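Local coordinates for putative TetR-family transcriptional regulator (Rhodococcus sp., PDB 2G3B), which probably binds regulatory DNA through a helix-turn-helix and controls transcription, most likely as a repressor of the TetR family, at residues Arg61-Arg66 and Val126-Asp131; Arg66-Gly71 and Gln89-Val94; Arg79-Leu84 and Gly182-Val187. One frame throughout, in Å; residues are numbered along the deposited sequence.

Contact 1 (Arg61-Arg66 and Val126-Asp131)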
loop_
_atom_site.group_PDB
_atom_site.type_symbol
_atom_site.label_atom_id
_atom_site.label_comp_id
_atom_site.label_asym_id
_atom_site.label_seq_id
_atom_site.Cartn_x
_atom_site.Cartn_y
_atom_site.Cartn_z
ATOM N N ARG A 61 -11.470 1.652 -15.333
ATOM C CA ARG A 61 -12.627 1.318 -14.506
ATOM C C ARG A 61 -12.723 2.193 -13.229
ATOM O O ARG A 61 -13.831 2.666 -12.872
ATOM C CB ARG A 61 -12.583 -0.171 -14.131
ATOM C CG ARG A 61 -13.948 -0.805 -13.940
ATOM C CD ARG A 61 -13.933 -2.333 -14.169
ATOM N NE ARG A 61 -13.054 -3.012 -13.211
ATOM C CZ ARG A 61 -13.027 -4.319 -13.045
ATOM N NH1 ARG A 61 -13.831 -5.082 -13.813
ATOM N NH2 ARG A 61 -12.198 -4.852 -12.140
ATOM N N ALA A 62 -11.584 2.385 -12.548
ATOM C CA ALA A 62 -11.508 3.196 -11.308
ATOM C C ALA A 62 -11.845 4.642 -11.633
ATOM O O ALA A 62 -12.589 5.285 -10.907
ATOM C CB ALA A 62 -10.102 3.124 -10.726
ATOM N N ARG A 63 -11.281 5.150 -12.718
ATOM C CA ARG A 63 -11.629 6.489 -13.212
ATOM C C ARG A 63 -13.117 6.757 -13.361
ATOM O O ARG A 63 -13.571 7.832 -12.969
ATOM C CB ARG A 63 -10.893 6.834 -14.494
ATOM C CG ARG A 63 -10.826 8.353 -14.720
ATOM C CD ARG A 63 -9.864 8.748 -15.807
ATOM N NE ARG A 63 -10.086 7.991 -17.031
ATOM C CZ ARG A 63 -9.345 6.968 -17.450
ATOM N NH1 ARG A 63 -8.273 6.568 -16.755
ATOM N NH2 ARG A 63 -9.689 6.351 -18.581
ATOM N N ALA A 64 -13.872 5.808 -13.919
ATOM C CA ALA A 64 -15.338 5.911 -13.953
ATOM C C ALA A 64 -15.961 6.117 -12.552
ATOM O O ALA A 64 -16.930 6.873 -12.413
ATOM C CB ALA A 64 -15.948 4.682 -14.619
ATOM N N TYR A 65 -15.448 5.419 -11.527
ATOM C CA TYR A 65 -15.964 5.610 -10.166
ATOM C C TYR A 65 -15.420 6.924 -9.568
ATOM O O TYR A 65 -16.086 7.536 -8.729
ATOM C CB TYR A 65 -15.663 4.409 -9.254
ATOM C CG TYR A 65 -16.454 3.143 -9.633
ATOM C CD1 TYR A 65 -15.909 2.176 -10.482
ATOM C CD2 TYR A 65 -17.738 2.927 -9.138
ATOM C CE1 TYR A 65 -16.627 1.020 -10.833
ATOM C CE2 TYR A 65 -18.474 1.767 -9.476
ATOM C CZ TYR A 65 -17.910 0.824 -10.335
ATOM O OH TYR A 65 -18.649 -0.309 -10.685
ATOM N N ARG A 66 -14.230 7.362 -10.017
ATOM C CA ARG A 66 -13.644 8.624 -9.535
ATOM C C ARG A 66 -14.412 9.875 -9.994
ATOM O O ARG A 66 -14.350 10.958 -9.351
ATOM C CB ARG A 66 -12.186 8.729 -9.963
ATOM C CG ARG A 66 -11.335 7.802 -9.192
ATOM C CD ARG A 66 -9.874 8.140 -9.318
ATOM N NE ARG A 66 -9.280 7.958 -10.642
ATOM C CZ ARG A 66 -8.547 6.898 -11.003
ATOM N NH1 ARG A 66 -8.335 5.901 -10.155
ATOM N NH2 ARG A 66 -8.005 6.848 -12.204
ATOM N N VAL A 126 -2.228 9.743 -10.654
ATOM C CA VAL A 126 -1.630 10.911 -9.981
ATOM C C VAL A 126 -1.920 12.243 -10.731
ATOM O O VAL A 126 -2.260 13.264 -10.131
ATOM C CB VAL A 126 -0.107 10.676 -9.856
ATOM C CG1 VAL A 126 0.616 11.994 -9.422
ATOM C CG2 VAL A 126 0.167 9.574 -8.762
ATOM N N SER A 127 -1.811 12.205 -12.053
ATOM C CA SER A 127 -2.010 13.376 -12.899
ATOM C C SER A 127 -3.420 13.936 -12.839
ATOM O O SER A 127 -3.605 15.152 -12.908
ATOM C CB SER A 127 -1.591 13.055 -14.347
ATOM O OG SER A 127 -1.587 14.210 -15.133
ATOM N N GLU A 128 -4.431 13.072 -12.686
ATOM C CA GLU A 128 -5.811 13.575 -12.549
ATOM C C GLU A 128 -5.911 14.390 -11.293
ATOM O O GLU A 128 -6.536 15.447 -11.278
ATOM C CB GLU A 128 -6.821 12.430 -12.396
ATOM C CG GLU A 128 -6.794 11.400 -13.453
ATOM C CD GLU A 128 -7.795 10.217 -13.133
ATOM O OE1 GLU A 128 -8.585 10.316 -12.164
ATOM O OE2 GLU A 128 -7.769 9.206 -13.837
ATOM N N ILE A 129 -5.284 13.898 -10.224
ATOM C CA ILE A 129 -5.306 14.592 -8.946
ATOM C C ILE A 129 -4.455 15.865 -8.977
ATOM O O ILE A 129 -4.914 16.937 -8.540
ATOM C CB ILE A 129 -4.818 13.682 -7.797
ATOM C CG1 ILE A 129 -5.746 12.468 -7.604
ATOM C CG2 ILE A 129 -4.728 14.491 -6.496
ATOM C CD1 ILE A 129 -7.172 12.875 -7.119
ATOM N N ALA A 130 -3.221 15.776 -9.493
ATOM C CA ALA A 130 -2.379 16.977 -9.667
ATOM C C ALA A 130 -3.100 18.038 -10.483
ATOM O O ALA A 130 -3.085 19.203 -10.130
ATOM C CB ALA A 130 -1.049 16.614 -10.359
ATOM N N ASP A 131 -3.701 17.661 -11.607
ATOM C CA ASP A 131 -4.349 18.670 -12.434
ATOM C C ASP A 131 -5.470 19.370 -11.677
ATOM O O ASP A 131 -5.647 20.573 -11.796
ATOM C CB ASP A 131 -4.906 18.048 -13.710
ATOM C CG ASP A 131 -5.549 19.081 -14.626
ATOM O OD1 ASP A 131 -4.872 20.047 -15.045
ATOM O OD2 ASP A 131 -6.729 18.931 -14.968
HETATM O O HOH W 1 -6.046 7.978 -15.229
#
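With CG anti to the carbonyl carbon (chi1 -55°) and the chain extended beyond it, Glu128 of helix 115-139 carries its carboxylate across to Arg66, whose own chain bends at chi3 (-67°) to present the NE side of its guanidinium. The result is an interhelical salt-bridge network of the all-helical TetR fold, tying the C-terminal end of helix 47-66 to helix 115-139. The backbones stay apart, 9.2 Å between Arg63 CA and Glu128 CA, so long side chains span the gap. Arg66 grips side-on, one nitrogen to each oxygen: NE to Glu128 OE1 at 2.9 Å and NH2 to Glu128 OE2 at 2.9 Å. The pair is twisted, its planes 55° apart, so NE approaches OE1 from the syn side but tilted, while NH2 reaches OE2 from above the carboxylate plane. One guanidinium face of Arg66 lies over the backbone at Ala62 C and Arg63 N. Arg66 NH1 pairs with Glu87 and Arg66 NH2 also donates to Asn59, which should fix the group's rotation. Arg63, whose main polar partner is Asp60, adds a long salt bridge from NH1 to Glu128 OE2, 4.0 Å; a water donates to that oxygen and accepts weakly from Arg63 NH1 at 3.0 Å.

Contact 2 (Arg66-Gly71 and Gln89-Val94)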
loop_
_atom_site.group_PDB
_atom_site.type_symbol
_atom_site.label_atom_id
_atom_site.label_comp_id
_atom_site.label_asym_id
_atom_site.label_seq_id
_atom_site.Cartn_x
_atom_site.Cartn_y
_atom_site.Cartn_z
ATOM N N ARG A 66 -14.230 7.362 -10.017
ATOM C CA ARG A 66 -13.644 8.624 -9.535
ATOM C C ARG A 66 -14.412 9.875 -9.994
ATOM O O ARG A 66 -14.350 10.958 -9.351
ATOM C CB ARG A 66 -12.186 8.729 -9.963
ATOM C CG ARG A 66 -11.335 7.802 -9.192
ATOM C CD ARG A 66 -9.874 8.140 -9.318
ATOM N NE ARG A 66 -9.280 7.958 -10.642
ATOM C CZ ARG A 66 -8.547 6.898 -11.003
ATOM N NH1 ARG A 66 -8.335 5.901 -10.155
ATOM N NH2 ARG A 66 -8.005 6.848 -12.204
ATOM N N SER A 67 -15.100 9.748 -11.122
ATOM C CA SER A 67 -15.828 10.879 -11.689
ATOM C C SER A 67 -17.350 10.692 -11.635
ATOM O O SER A 67 -18.107 11.559 -12.103
ATOM C CB SER A 67 -15.343 11.165 -13.124
ATOM O OG SER A 67 -15.396 9.989 -13.937
ATOM N N GLU A 68 -17.815 9.590 -11.038
ATOM C CA GLU A 68 -19.260 9.318 -10.954
ATOM C C GLU A 68 -20.018 10.480 -10.294
ATOM O O GLU A 68 -19.722 10.850 -9.148
ATOM C CB GLU A 68 -19.541 8.001 -10.223
ATOM C CG GLU A 68 -21.002 7.516 -10.363
ATOM C CD GLU A 68 -21.267 6.191 -9.628
ATOM O OE1 GLU A 68 -20.420 5.791 -8.802
ATOM O OE2 GLU A 68 -22.318 5.545 -9.879
ATOM N N GLY A 69 -20.970 11.056 -11.029
ATOM C CA GLY A 69 -21.735 12.217 -10.575
ATOM C C GLY A 69 -21.164 13.580 -10.971
ATOM O O GLY A 69 -21.761 14.609 -10.649
ATOM N N GLU A 70 -20.054 13.575 -11.718
ATOM C CA GLU A 70 -19.127 14.715 -11.895
ATOM C C GLU A 70 -19.709 16.043 -12.339
ATOM O O GLU A 70 -20.887 16.126 -12.700
ATOM C CB GLU A 70 -18.016 14.351 -12.896
ATOM N N GLY A 71 -18.848 17.072 -12.309
ATOM C CA GLY A 71 -19.089 18.372 -12.978
ATOM C C GLY A 71 -20.230 19.213 -12.437
ATOM O O GLY A 71 -21.368 19.086 -12.887
ATOM N N GLN A 89 -15.106 1.770 -1.630
ATOM C CA GLN A 89 -16.570 1.608 -1.636
ATOM C C GLN A 89 -16.871 0.143 -1.589
ATOM O O GLN A 89 -16.127 -0.649 -2.158
ATOM C CB GLN A 89 -17.258 2.145 -2.937
ATOM C CG GLN A 89 -16.884 3.541 -3.346
ATOM C CD GLN A 89 -17.773 4.067 -4.486
ATOM O OE1 GLN A 89 -19.004 4.086 -4.368
ATOM N NE2 GLN A 89 -17.154 4.455 -5.596
ATOM N N ASP A 90 -17.934 -0.216 -0.877
ATOM C CA ASP A 90 -18.428 -1.595 -0.804
ATOM C C ASP A 90 -19.300 -1.868 -2.034
ATOM O O ASP A 90 -20.542 -2.001 -1.913
ATOM C CB ASP A 90 -19.315 -1.782 0.439
ATOM C CG ASP A 90 -18.550 -1.669 1.744
ATOM O OD1 ASP A 90 -17.335 -1.976 1.763
ATOM O OD2 ASP A 90 -19.164 -1.239 2.773
ATOM N N ARG A 91 -18.673 -1.835 -3.199
ATOM C CA ARG A 91 -19.295 -2.206 -4.490
ATOM C C ARG A 91 -18.384 -3.223 -5.152
ATOM O O ARG A 91 -17.181 -3.110 -5.086
ATOM C CB ARG A 91 -19.428 -1.037 -5.444
ATOM C CG ARG A 91 -20.252 0.100 -4.885
ATOM C CD ARG A 91 -20.915 0.822 -6.031
ATOM N NE ARG A 91 -20.624 2.237 -5.985
ATOM C CZ ARG A 91 -20.917 3.086 -6.960
ATOM N NH1 ARG A 91 -21.518 2.664 -8.078
ATOM N NH2 ARG A 91 -20.612 4.369 -6.801
ATOM N N PRO A 92 -18.974 -4.284 -5.749
ATOM C CA PRO A 92 -18.164 -5.412 -6.199
ATOM C C PRO A 92 -17.026 -5.037 -7.127
ATOM O O PRO A 92 -15.907 -5.529 -6.915
ATOM C CB PRO A 92 -19.195 -6.373 -6.891
ATOM C CG PRO A 92 -20.536 -5.921 -6.358
ATOM C CD PRO A 92 -20.416 -4.473 -5.932
ATOM N N GLU A 93 -17.282 -4.183 -8.130
ATOM C CA GLU A 93 -16.240 -3.758 -9.050
ATOM C C GLU A 93 -15.119 -2.973 -8.392
ATOM O O GLU A 93 -13.956 -3.139 -8.759
ATOM C CB GLU A 93 -16.768 -2.915 -10.195
ATOM C CG GLU A 93 -17.496 -3.713 -11.300
ATOM C CD GLU A 93 -17.486 -2.943 -12.603
ATOM O OE1 GLU A 93 -17.671 -3.582 -13.638
ATOM O OE2 GLU A 93 -17.262 -1.689 -12.597
ATOM N N VAL A 94 -15.472 -2.085 -7.461
ATOM C CA VAL A 94 -14.478 -1.284 -6.756
ATOM C C VAL A 94 -13.619 -2.165 -5.884
ATOM O O VAL A 94 -12.411 -1.950 -5.802
ATOM C CB VAL A 94 -15.151 -0.103 -5.951
ATOM C CG1 VAL A 94 -14.144 0.678 -5.112
ATOM C CG2 VAL A 94 -15.855 0.875 -6.938
#
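A type II beta turn, Ser67 to Glu70, directly follows helix 47-66 and puts Glu68 opposite Arg91, the N-cap residue of helix 92-110, at the surface of the protein. The two side chains approach from opposite directions. In Glu68 a chi1 of -168° sets CG trans to the backbone nitrogen, and the chain stays extended to its end, which brings the carboxylate to the guanidinium edge formed by the two terminal nitrogens. Arg91 NH2 meets Glu68 OE1 at 2.5 Å, a length so short that its exact value is doubtful, and NH1 makes a weak bond to Glu68 OE2 at 3.5 Å. The two bonds are unequal, and the carboxylate and guanidinium planes are turned 36° from each other. On a second edge, Arg91 NE and NH2 both donate to Gln89 OE1, each at 2.9 Å. That oxygen lies in the guanidinium plane, although NE sits well above the amide plane. Without the guanidinium, as with an alanine here, the Glu68 carboxylate would probably lose its positive mate and Gln89 OE1 both of these donors. Since NH2 serves Glu68 and Gln89 alike, the guanidinium is held from two edges, and its charge is probably balanced by Glu68 at the surface.

Contact 3 (Arg79-Leu84 and Gly182-Val187)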
loop_
_atom_site.group_PDB
_atom_site.type_symbol
_atom_site.label_atom_id
_atom_site.label_comp_id
_atom_site.label_asym_id
_atom_site.label_seq_id
_atom_site.Cartn_x
_atom_site.Cartn_y
_atom_site.Cartn_z
ATOM N N ARG A 79 -14.809 17.711 -6.653
ATOM C CA ARG A 79 -14.143 16.802 -7.613
ATOM C C ARG A 79 -13.063 15.979 -6.949
ATOM O O ARG A 79 -12.956 14.778 -7.195
ATOM C CB ARG A 79 -13.581 17.559 -8.848
ATOM C CG ARG A 79 -14.686 18.163 -9.730
ATOM C CD ARG A 79 -14.156 18.803 -11.024
ATOM N NE ARG A 79 -13.729 20.194 -10.841
ATOM C CZ ARG A 79 -14.496 21.258 -11.057
ATOM N NH1 ARG A 79 -15.754 21.115 -11.486
ATOM N NH2 ARG A 79 -14.007 22.485 -10.840
ATOM N N LEU A 80 -12.256 16.622 -6.127
ATOM C CA LEU A 80 -11.252 15.927 -5.337
ATOM C C LEU A 80 -11.818 14.912 -4.362
ATOM O O LEU A 80 -11.275 13.821 -4.215
ATOM C CB LEU A 80 -10.449 16.923 -4.511
ATOM C CG LEU A 80 -9.109 17.456 -4.956
ATOM C CD1 LEU A 80 -8.517 18.116 -3.722
ATOM C CD2 LEU A 80 -8.206 16.327 -5.446
ATOM N N THR A 81 -12.866 15.305 -3.636
ATOM C CA THR A 81 -13.519 14.424 -2.669
ATOM C C THR A 81 -14.088 13.200 -3.371
ATOM O O THR A 81 -13.896 12.090 -2.906
ATOM C CB THR A 81 -14.678 15.148 -1.942
ATOM O OG1 THR A 81 -14.146 16.245 -1.202
ATOM C CG2 THR A 81 -15.426 14.223 -0.976
ATOM N N ARG A 82 -14.824 13.430 -4.458
ATOM C CA ARG A 82 -15.450 12.331 -5.213
ATOM C C ARG A 82 -14.389 11.355 -5.735
ATOM O O ARG A 82 -14.576 10.139 -5.710
ATOM C CB ARG A 82 -16.270 12.883 -6.368
ATOM C CG ARG A 82 -16.766 11.800 -7.347
ATOM C CD ARG A 82 -17.497 12.429 -8.545
ATOM N NE ARG A 82 -18.470 13.412 -8.075
ATOM C CZ ARG A 82 -18.375 14.717 -8.290
ATOM N NH1 ARG A 82 -17.363 15.204 -9.016
ATOM N NH2 ARG A 82 -19.309 15.530 -7.794
ATOM N N SER A 83 -13.294 11.912 -6.250
ATOM C CA SER A 83 -12.219 11.108 -6.769
ATOM C C SER A 83 -11.607 10.203 -5.699
ATOM O O SER A 83 -11.549 8.970 -5.895
ATOM C CB SER A 83 -11.155 11.985 -7.402
ATOM O OG SER A 83 -10.005 11.186 -7.599
ATOM N N LEU A 84 -11.190 10.801 -4.574
ATOM C CA LEU A 84 -10.510 10.061 -3.516
ATOM C C LEU A 84 -11.438 9.072 -2.825
ATOM O O LEU A 84 -11.054 7.926 -2.622
ATOM C CB LEU A 84 -9.779 10.965 -2.535
ATOM C CG LEU A 84 -8.739 11.834 -3.299
ATOM C CD1 LEU A 84 -8.321 13.033 -2.492
ATOM C CD2 LEU A 84 -7.531 11.007 -3.744
ATOM N N GLY A 182 -11.109 13.582 6.032
ATOM C CA GLY A 182 -10.375 14.474 6.997
ATOM C C GLY A 182 -9.062 14.926 6.350
ATOM O O GLY A 182 -8.687 16.101 6.449
ATOM N N ALA A 183 -8.368 14.017 5.657
ATOM C CA ALA A 183 -7.154 14.404 4.899
ATOM C C ALA A 183 -7.375 15.551 3.888
ATOM O O ALA A 183 -6.614 16.549 3.882
ATOM C CB ALA A 183 -6.538 13.199 4.230
ATOM N N ILE A 184 -8.428 15.436 3.087
ATOM C CA ILE A 184 -8.868 16.507 2.175
ATOM C C ILE A 184 -9.184 17.782 2.868
ATOM O O ILE A 184 -8.781 18.862 2.369
ATOM C CB ILE A 184 -10.151 16.117 1.398
ATOM C CG1 ILE A 184 -9.831 14.978 0.445
ATOM C CG2 ILE A 184 -10.748 17.378 0.667
ATOM C CD1 ILE A 184 -11.056 14.095 0.012
ATOM N N ASP A 185 -9.908 17.699 3.991
ATOM C CA ASP A 185 -10.172 18.900 4.798
ATOM C C ASP A 185 -8.842 19.568 5.161
ATOM O O ASP A 185 -8.687 20.770 4.995
ATOM C CB ASP A 185 -10.934 18.555 6.081
ATOM C CG ASP A 185 -11.506 19.796 6.786
ATOM O OD1 ASP A 185 -12.285 20.531 6.153
ATOM O OD2 ASP A 185 -11.150 20.051 7.977
ATOM N N VAL A 186 -7.885 18.785 5.650
ATOM C CA VAL A 186 -6.625 19.362 6.157
ATOM C C VAL A 186 -5.862 20.016 5.004
ATOM O O VAL A 186 -5.388 21.155 5.122
ATOM C CB VAL A 186 -5.784 18.329 6.970
ATOM C CG1 VAL A 186 -4.424 18.905 7.364
ATOM C CG2 VAL A 186 -6.532 17.956 8.230
ATOM N N VAL A 187 -5.807 19.325 3.873
ATOM C CA VAL A 187 -5.315 19.899 2.617
ATOM C C VAL A 187 -6.127 21.109 2.086
ATOM O O VAL A 187 -5.571 22.015 1.447
ATOM C CB VAL A 187 -5.158 18.768 1.538
ATOM C CG1 VAL A 187 -5.024 19.333 0.108
ATOM C CG2 VAL A 187 -3.988 17.872 1.911
#
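Helices 76-86 and 173-188 run roughly antiparallel here, the axes of residues 79-84 and 182-187 at 151° and 10.6 Å apart at closest approach. The backbones come nearest at Thr81 and Ile184, with 7.0 Å between their CA atoms, and the contact, inside the C-terminal domain of the TetR fold, centres on Ile184. Its CB is directed toward the other helix, and the residue accounts for half of the 184 Å² buried between the segments. CG1 stands anti to the carbonyl carbon (chi1 -67°), and the chain then runs on nearly straight, putting CD1 at the helix surface. There CD1 lies 3.7 Å from Thr81 CA and 4.2 Å from Leu80 O, so the methyl rests on backbone as much as on side chains. Thr81 crosses the isoleucine at about a right angle; its OG1 is 4.0 Å from both Ile184 CD1 and Ile184 CG2, a van der Waals contact with two methyls; the hydroxyl's hydrogen bond goes to the backbone oxygen of Arg77. One turn on, Leu84 supplies the other wall: its CD1 meets Ile184 CG1 at 3.8 Å. The contact is thus apolar, with no polar bond found between the two segments. Arg77, also on helix 76-86, does add a salt bridge to Asp185. Around this core, helix 148-167 supplies Met155 against Leu80 and Leu84, Ile129 of helix 115-139 packs on the same two leucines, and Val186 of helix 173-188 packs on Val186 of the second subunit.

Arg66 belongs to both contact 1 and contact 2, whose centres lie about 11 Å apart, but its guanidinium serves contact 1 while its backbone leads into the turn of contact 2. Tyr65 joins the two as well: its OH is 2.7 Å from Glu93 OE2, a probable hydrogen bond, and its CE2 packs 3.5 Å from Arg91 NH1. Contact 3, its centre about 13 Å from that of contact 1, meets it through Ile129 CD1, 3.9 Å from Leu84 CD2. Contacts 2 and 3, about 15 Å apart between centres, touch where Arg82 packs on the 66-71 loop. A glycerol, probably from the crystallisation liquor, bonds to Arg66 NH1; whether it marks a ligand pocket is uncertain.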